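Local coordinates for aminoglycoside acetyltransferase meta-AAC0020 (Uncultured bacterium, PDB 5F47), which probably transfers the acetyl group of acetyl-coenzyme A to an amino group of aminoglycoside antibiotics, as a GNAT-fold resistance enzyme, at residues 79-89 and 115-126. Numbering follows the deposited sequence.
Sequences QYYSEKPLAYI and YTEKGFEEVFVQ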
ATOM      1  N   GLN B  79      -0.595   7.691   8.614  1.00 13.63           N
ATOM      2  CA  GLN B  79      -1.845   7.156   9.155  1.00 12.67           C
ATOM      3  C   GLN B  79      -2.797   8.186   9.730  1.00 13.76           C
ATOM      4  O   GLN B  79      -2.385   9.269  10.157  1.00 15.22           O
ATOM      5  CB  GLN B  79      -1.568   6.161  10.283  1.00 15.14           C
ATOM      6  CG  GLN B  79      -0.765   4.941   9.874  1.00 17.67           C
ATOM      7  CD  GLN B  79      -0.787   3.910  10.972  1.00 18.61           C
ATOM      8  OE1 GLN B  79      -1.729   3.124  11.079  1.00 21.73           O
ATOM      9  NE2 GLN B  79       0.239   3.930  11.831  1.00 18.45           N
ATOM     10  N   TYR B  80      -4.079   7.834   9.755  1.00 14.54           N
ATOM     11  CA  TYR B  80      -5.058   8.607  10.510  1.00 15.31           C
ATOM     12  C   TYR B  80      -5.393   7.939  11.848  1.00 15.86           C
ATOM     13  O   TYR B  80      -6.115   8.512  12.645  1.00 18.59           O
ATOM     14  CB  TYR B  80      -6.341   8.844   9.679  1.00 15.84           C
ATOM     15  CG  TYR B  80      -6.786   7.633   8.897  1.00 15.34           C
ATOM     16  CD1 TYR B  80      -7.635   6.685   9.459  1.00 15.85           C
ATOM     17  CD2 TYR B  80      -6.338   7.435   7.585  1.00 14.69           C
ATOM     18  CE1 TYR B  80      -8.029   5.570   8.736  1.00 15.78           C
ATOM     19  CE2 TYR B  80      -6.716   6.321   6.867  1.00 15.77           C
ATOM     20  CZ  TYR B  80      -7.567   5.400   7.441  1.00 16.53           C
ATOM     21  OH  TYR B  80      -7.942   4.293   6.710  1.00 15.31           O
ATOM     22  N   TYR B  81      -4.873   6.733  12.094  1.00 15.47           N
ATOM     23  CA  TYR B  81      -5.058   6.078  13.392  1.00 17.68           C
ATOM     24  C   TYR B  81      -3.937   6.398  14.393  1.00 20.49           C
ATOM     25  O   TYR B  81      -4.087   6.133  15.587  1.00 22.39           O
ATOM     26  CB  TYR B  81      -5.134   4.558  13.218  1.00 18.82           C
ATOM     27  CG  TYR B  81      -6.350   4.044  12.465  1.00 16.10           C
ATOM     28  CD1 TYR B  81      -7.626   4.482  12.773  1.00 17.31           C
ATOM     29  CD2 TYR B  81      -6.191   3.129  11.434  1.00 16.62           C
ATOM     30  CE1 TYR B  81      -8.732   4.005  12.075  1.00 17.88           C
ATOM     31  CE2 TYR B  81      -7.288   2.636  10.735  1.00 16.01           C
ATOM     32  CZ  TYR B  81      -8.545   3.072  11.066  1.00 17.27           C
ATOM     33  OH  TYR B  81      -9.654   2.603  10.378  1.00 18.21           O
ATOM     34  N   SER B  82      -2.826   6.941  13.904  1.00 17.81           N
ATOM     35  CA  SER B  82      -1.651   7.228  14.730  1.00 18.54           C
ATOM     36  C   SER B  82      -0.815   8.293  14.044  1.00 20.45           C
ATOM     37  O   SER B  82      -0.854   8.406  12.815  1.00 18.06           O
ATOM     38  CB  SER B  82      -0.815   5.957  14.915  1.00 21.10           C
ATOM     39  OG  SER B  82       0.446   6.251  15.495  1.00 21.48           O
ATOM     40  N   GLU B  83      -0.018   9.043  14.797  1.00 21.69           N
ATOM     41  CA  GLU B  83       0.954   9.937  14.167  1.00 24.89           C
ATOM     42  C   GLU B  83       2.205   9.218  13.687  1.00 23.95           C
ATOM     43  O   GLU B  83       3.034   9.803  12.992  1.00 26.47           O
ATOM     44  CB  GLU B  83       1.378  11.048  15.128  1.00 32.33           C
ATOM     45  CG  GLU B  83       0.331  12.099  15.351  1.00 41.49           C
ATOM     46  CD  GLU B  83       0.933  13.442  15.729  1.00 51.64           C
ATOM     47  OE1 GLU B  83       2.097  13.709  15.361  1.00 55.41           O
ATOM     48  OE2 GLU B  83       0.239  14.228  16.400  1.00 57.38           O
ATOM     49  N   LYS B  84       2.377   7.964  14.087  1.00 20.66           N
ATOM     50  CA  LYS B  84       3.498   7.172  13.601  1.00 18.35           C
ATOM     51  C   LYS B  84       3.128   6.482  12.292  1.00 18.15           C
ATOM     52  O   LYS B  84       2.140   5.770  12.239  1.00 18.96           O
ATOM     53  CB  LYS B  84       3.901   6.124  14.645  1.00 20.50           C
ATOM     54  CG  LYS B  84       4.295   6.699  16.007  1.00 25.99           C
ATOM     55  CD  LYS B  84       4.642   5.591  16.975  1.00 33.27           C
ATOM     56  CE  LYS B  84       5.459   6.121  18.142  1.00 42.19           C
ATOM     57  NZ  LYS B  84       4.766   7.233  18.850  1.00 51.03           N
ATOM     58  N   PRO B  85       3.924   6.681  11.232  1.00 15.70           N
ATOM     59  CA  PRO B  85       3.534   6.096   9.946  1.00 15.74           C
ATOM     60  C   PRO B  85       3.749   4.599   9.820  1.00 16.14           C
ATOM     61  O   PRO B  85       4.374   3.947  10.665  1.00 16.93           O
ATOM     62  CB  PRO B  85       4.439   6.821   8.932  1.00 16.45           C
ATOM     63  CG  PRO B  85       5.036   7.955   9.662  1.00 18.91           C
ATOM     64  CD  PRO B  85       5.064   7.602  11.107  1.00 18.34           C
ATOM     65  N   LEU B  86       3.196   4.070   8.744  1.00 14.26           N
ATOM     66  CA  LEU B  86       3.452   2.714   8.288  1.00 14.57           C
ATOM     67  C   LEU B  86       4.416   2.762   7.117  1.00 13.37           C
ATOM     68  O   LEU B  86       4.452   3.725   6.369  1.00 12.98           O
ATOM     69  CB  LEU B  86       2.169   2.018   7.822  1.00 14.54           C
ATOM     70  CG  LEU B  86       1.008   1.936   8.810  1.00 15.74           C
ATOM     71  CD1 LEU B  86      -0.231   1.397   8.125  1.00 17.23           C
ATOM     72  CD2 LEU B  86       1.343   1.068  10.008  1.00 16.50           C
ATOM     73  N   ALA B  87       5.178   1.694   6.950  1.00 13.53           N
ATOM     74  CA  ALA B  87       5.888   1.471   5.703  1.00 13.51           C
ATOM     75  C   ALA B  87       5.403   0.191   5.034  1.00 11.58           C
ATOM     76  O   ALA B  87       5.282  -0.864   5.673  1.00 14.53           O
ATOM     77  CB  ALA B  87       7.379   1.409   5.950  1.00 16.04           C
ATOM     78  N   TYR B  88       5.162   0.292   3.738  1.00 12.06           N
ATOM     79  CA  TYR B  88       4.659  -0.792   2.903  1.00 11.51           C
ATOM     80  C   TYR B  88       5.770  -1.251   1.985  1.00 12.30           C
ATOM     81  O   TYR B  88       6.130  -0.525   1.067  1.00 12.45           O
ATOM     82  CB  TYR B  88       3.477  -0.264   2.072  1.00 12.63           C
ATOM     83  CG  TYR B  88       2.765  -1.239   1.191  1.00 13.56           C
ATOM     84  CD1 TYR B  88       2.905  -2.608   1.339  1.00 15.34           C
ATOM     85  CD2 TYR B  88       1.919  -0.770   0.196  1.00 16.00           C
ATOM     86  CE1 TYR B  88       2.222  -3.485   0.512  1.00 17.39           C
ATOM     87  CE2 TYR B  88       1.226  -1.638  -0.622  1.00 18.63           C
ATOM     88  CZ  TYR B  88       1.376  -2.990  -0.456  1.00 18.29           C
ATOM     89  OH  TYR B  88       0.681  -3.840  -1.272  1.00 20.35           O
ATOM     90  N   ILE B  89       6.326  -2.431   2.226  1.00 11.49           N
ATOM     91  CA  ILE B  89       7.276  -3.010   1.272  1.00 12.38           C
ATOM     92  C   ILE B  89       6.481  -3.550   0.095  1.00 12.62           C
ATOM     93  O   ILE B  89       5.624  -4.420   0.272  1.00 15.22           O
ATOM     94  CB  ILE B  89       8.106  -4.135   1.907  1.00 12.88           C
ATOM     95  CG1 ILE B  89       8.977  -3.576   3.038  1.00 12.39           C
ATOM     96  CG2 ILE B  89       8.992  -4.808   0.840  1.00 14.71           C
ATOM     97  CD1 ILE B  89       9.683  -4.688   3.859  1.00 21.80           C
ATOM     98  N   TYR B 115      13.266   2.309   9.335  1.00 15.72           N
ATOM     99  CA  TYR B 115      11.960   2.834   9.692  1.00 15.21           C
ATOM    100  C   TYR B 115      11.797   2.868  11.210  1.00 17.24           C
ATOM    101  O   TYR B 115      11.049   3.694  11.744  1.00 17.49           O
ATOM    102  CB  TYR B 115      10.866   2.022   9.014  1.00 16.19           C
ATOM    103  CG  TYR B 115      10.730   2.374   7.546  1.00 14.11           C
ATOM    104  CD1 TYR B 115      10.414   3.664   7.162  1.00 15.07           C
ATOM    105  CD2 TYR B 115      10.905   1.412   6.570  1.00 14.85           C
ATOM    106  CE1 TYR B 115      10.267   4.003   5.815  1.00 16.08           C
ATOM    107  CE2 TYR B 115      10.756   1.733   5.208  1.00 13.76           C
ATOM    108  CZ  TYR B 115      10.436   3.022   4.855  1.00 15.55           C
ATOM    109  OH  TYR B 115      10.293   3.360   3.525  1.00 16.28           O
ATOM    110  N   THR B 116      12.524   1.997  11.914  1.00 17.06           N
ATOM    111  CA  THR B 116      12.539   2.068  13.383  1.00 19.55           C
ATOM    112  C   THR B 116      13.159   3.376  13.868  1.00 20.54           C
ATOM    113  O   THR B 116      12.632   4.041  14.779  1.00 23.67           O
ATOM    114  CB  THR B 116      13.317   0.878  14.011  1.00 19.02           C
ATOM    115  OG1 THR B 116      12.667  -0.350  13.664  1.00 20.11           O
ATOM    116  CG2 THR B 116      13.385   0.996  15.530  1.00 22.00           C
ATOM    117  N   GLU B 117      14.283   3.737  13.266  1.00 21.77           N
ATOM    118  CA  GLU B 117      14.974   4.972  13.616  1.00 27.16           C
ATOM    119  C   GLU B 117      14.091   6.191  13.352  1.00 26.32           C
ATOM    120  O   GLU B 117      14.155   7.182  14.084  1.00 28.36           O
ATOM    121  CB  GLU B 117      16.286   5.084  12.838  1.00 32.55           C
ATOM    122  CG  GLU B 117      17.348   4.074  13.257  1.00 39.32           C
ATOM    123  CD  GLU B 117      18.472   3.916  12.235  1.00 44.66           C
ATOM    124  OE1 GLU B 117      18.312   4.362  11.072  1.00 45.51           O
ATOM    125  OE2 GLU B 117      19.519   3.336  12.598  1.00 49.49           O
ATOM    126  N   LYS B 118      13.266   6.098  12.316  1.00 23.53           N
ATOM    127  CA  LYS B 118      12.321   7.152  11.955  1.00 25.19           C
ATOM    128  C   LYS B 118      11.048   7.132  12.789  1.00 25.20           C
ATOM    129  O   LYS B 118      10.176   7.974  12.606  1.00 26.19           O
ATOM    130  CB  LYS B 118      11.959   7.049  10.469  1.00 27.70           C
ATOM    131  CG  LYS B 118      13.115   7.394   9.544  1.00 33.34           C
ATOM    132  CD  LYS B 118      12.746   7.155   8.091  1.00 36.67           C
ATOM    133  CE  LYS B 118      11.751   8.180   7.579  1.00 40.99           C
ATOM    134  NZ  LYS B 118      12.395   9.511   7.399  1.00 46.22           N
ATOM    135  N   GLY B 119      10.944   6.178  13.706  1.00 22.52           N
ATOM    136  CA  GLY B 119       9.817   6.128  14.623  1.00 22.43           C
ATOM    137  C   GLY B 119       8.507   5.702  13.989  1.00 20.71           C
ATOM    138  O   GLY B 119       7.429   6.132  14.422  1.00 21.97           O
ATOM    139  N   PHE B 120       8.587   4.854  12.967  1.00 17.20           N
ATOM    140  CA  PHE B 120       7.386   4.284  12.374  1.00 16.16           C
ATOM    141  C   PHE B 120       6.753   3.241  13.298  1.00 15.83           C
ATOM    142  O   PHE B 120       7.434   2.668  14.165  1.00 19.24           O
ATOM    143  CB  PHE B 120       7.706   3.619  11.030  1.00 15.77           C
ATOM    144  CG  PHE B 120       7.798   4.569   9.873  1.00 15.97           C
ATOM    145  CD1 PHE B 120       8.409   5.806   9.994  1.00 17.09           C
ATOM    146  CD2 PHE B 120       7.279   4.206   8.643  1.00 15.44           C
ATOM    147  CE1 PHE B 120       8.503   6.675   8.896  1.00 17.39           C
ATOM    148  CE2 PHE B 120       7.369   5.066   7.548  1.00 14.49           C
ATOM    149  CZ  PHE B 120       7.976   6.300   7.678  1.00 15.25           C
ATOM    150  N   GLU B 121       5.464   2.975  13.095  1.00 15.58           N
ATOM    151  CA  GLU B 121       4.757   2.000  13.917  1.00 16.92           C
ATOM    152  C   GLU B 121       5.076   0.575  13.462  1.00 16.02           C
ATOM    153  O   GLU B 121       5.243  -0.329  14.282  1.00 17.40           O
ATOM    154  CB  GLU B 121       3.229   2.214  13.879  1.00 17.68           C
ATOM    155  CG  GLU B 121       2.505   1.231  14.833  1.00 22.08           C
ATOM    156  CD  GLU B 121       0.973   1.266  14.763  1.00 27.50           C
ATOM    157  OE1 GLU B 121       0.327   0.380  15.362  1.00 34.33           O
ATOM    158  OE2 GLU B 121       0.401   2.156  14.128  1.00 26.37           O
ATOM    159  N   GLU B 122       5.152   0.391  12.153  1.00 16.72           N
ATOM    160  CA  GLU B 122       5.045  -0.942  11.587  1.00 16.11           C
ATOM    161  C   GLU B 122       5.506  -0.935  10.150  1.00 14.85           C
ATOM    162  O   GLU B 122       5.299   0.044   9.437  1.00 14.17           O
ATOM    163  CB  GLU B 122       3.600  -1.401  11.663  1.00 17.68           C
ATOM    164  CG  GLU B 122       3.300  -2.779  11.129  1.00 20.69           C
ATOM    165  CD  GLU B 122       1.810  -3.003  11.051  1.00 23.39           C
ATOM    166  OE1 GLU B 122       1.274  -3.076   9.927  1.00 24.56           O
ATOM    167  OE2 GLU B 122       1.171  -3.076  12.120  1.00 24.35           O
ATOM    168  N   VAL B 123       6.131  -2.032   9.735  1.00 14.09           N
ATOM    169  CA  VAL B 123       6.444  -2.275   8.334  1.00 14.43           C
ATOM    170  C   VAL B 123       5.614  -3.472   7.926  1.00 13.18           C
ATOM    171  O   VAL B 123       5.529  -4.424   8.680  1.00 14.75           O
ATOM    172  CB  VAL B 123       7.942  -2.567   8.137  1.00 13.42           C
ATOM    173  CG1 VAL B 123       8.259  -2.918   6.707  1.00 13.86           C
ATOM    174  CG2 VAL B 123       8.805  -1.379   8.591  1.00 16.89           C
ATOM    175  N   PHE B 124       4.979  -3.445   6.756  1.00 12.98           N
ATOM    176  CA  PHE B 124       4.288  -4.648   6.290  1.00 13.48           C
ATOM    177  C   PHE B 124       4.598  -4.984   4.837  1.00 12.50           C
ATOM    178  O   PHE B 124       5.093  -4.150   4.072  1.00 12.94           O
ATOM    179  CB  PHE B 124       2.758  -4.541   6.517  1.00 14.72           C
ATOM    180  CG  PHE B 124       2.066  -3.451   5.717  1.00 13.94           C
ATOM    181  CD1 PHE B 124       2.066  -2.138   6.151  1.00 15.11           C
ATOM    182  CD2 PHE B 124       1.397  -3.763   4.554  1.00 16.71           C
ATOM    183  CE1 PHE B 124       1.404  -1.138   5.420  1.00 16.62           C
ATOM    184  CE2 PHE B 124       0.721  -2.780   3.838  1.00 15.90           C
ATOM    185  CZ  PHE B 124       0.731  -1.479   4.268  1.00 14.85           C
ATOM    186  N   VAL B 125       4.310  -6.227   4.477  1.00 14.00           N
ATOM    187  CA  VAL B 125       4.668  -6.766   3.161  1.00 14.80           C
ATOM    188  C   VAL B 125       3.733  -7.924   2.854  1.00 18.13           C
ATOM    189  O   VAL B 125       3.197  -8.576   3.761  1.00 18.43           O
ATOM    190  CB  VAL B 125       6.155  -7.216   3.134  1.00 16.14           C
ATOM    191  CG1 VAL B 125       6.384  -8.392   4.088  1.00 17.04           C
ATOM    192  CG2 VAL B 125       6.597  -7.604   1.714  1.00 17.71           C
ATOM    193  N   GLN B 126       3.518  -8.192   1.571  1.00 18.88           N
ATOM    194  CA  GLN B 126       2.650  -9.292   1.185  1.00 23.37           C
ATOM    195  C   GLN B 126       3.343 -10.246   0.226  1.00 25.29           C
ATOM    196  O   GLN B 126       4.293  -9.882  -0.475  1.00 26.56           O
ATOM    197  CB  GLN B 126       1.370  -8.736   0.575  1.00 26.10           C
ATOM    198  CG  GLN B 126       0.504  -8.014   1.594  1.00 27.71           C
ATOM    199  CD  GLN B 126       0.112  -6.640   1.150  1.00 29.35           C
ATOM    200  OE1 GLN B 126       0.375  -6.251   0.012  1.00 31.02           O
ATOM    201  NE2 GLN B 126      -0.513  -5.883   2.043  1.00 29.20           N
TER
HETATM  202  O   HOH W   1      -2.294   2.121  13.541  1.00 32.96           O
HETATM  203  O   HOH W   2       4.015  -6.373  -0.604  1.00 18.48           O
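Strands 86-89 and 122-126 run parallel, their axes 4.8 Å apart at closest and 24° askew, and the backbone bonds A87 N to E122 O, F124 N to A87 O and I89 N to F124 O stitch them together; E121 N to P85 O ties them just ahead of the strands. On one side of the sheet the A87 methyl sits over the centre of the Y115 ring, A87 CB 3.5 Å from Y115 CE2. F120 turns its ring between P85 and Y115: P85 CB lies over the middle of one face, 3.7 Å from F120 CE2, while Y115 CD1 covers the opposite face near the rim. This is the beta-alpha-beta crossover of the GNAT fold, strand 86-94 passing through helix 103-117 into strand 122-128, and G119 ends that helix in a Schellman motif. The other side carries Y88 and F124, whose rings are near parallel (12°) but slid until they barely overlap; CD1 of Y88 touches CE2 of F124 at 3.3 Å. With CG anti to the backbone N (chi1 -177°), Y88 reaches across to Q126, and its OH donates a 2.7 Å hydrogen bond to a lone pair of Q126 OE1. V123 to Q126 also pair antiparallel with a strand of the second subunit. At the loop end, E121 OE2 accepts an almost straight bond from Q79 NE2 (2.9 Å); the same NE2 donates to K84 O, and a water joins Q79 OE1 to E121 OE2, together holding the amide's rotation.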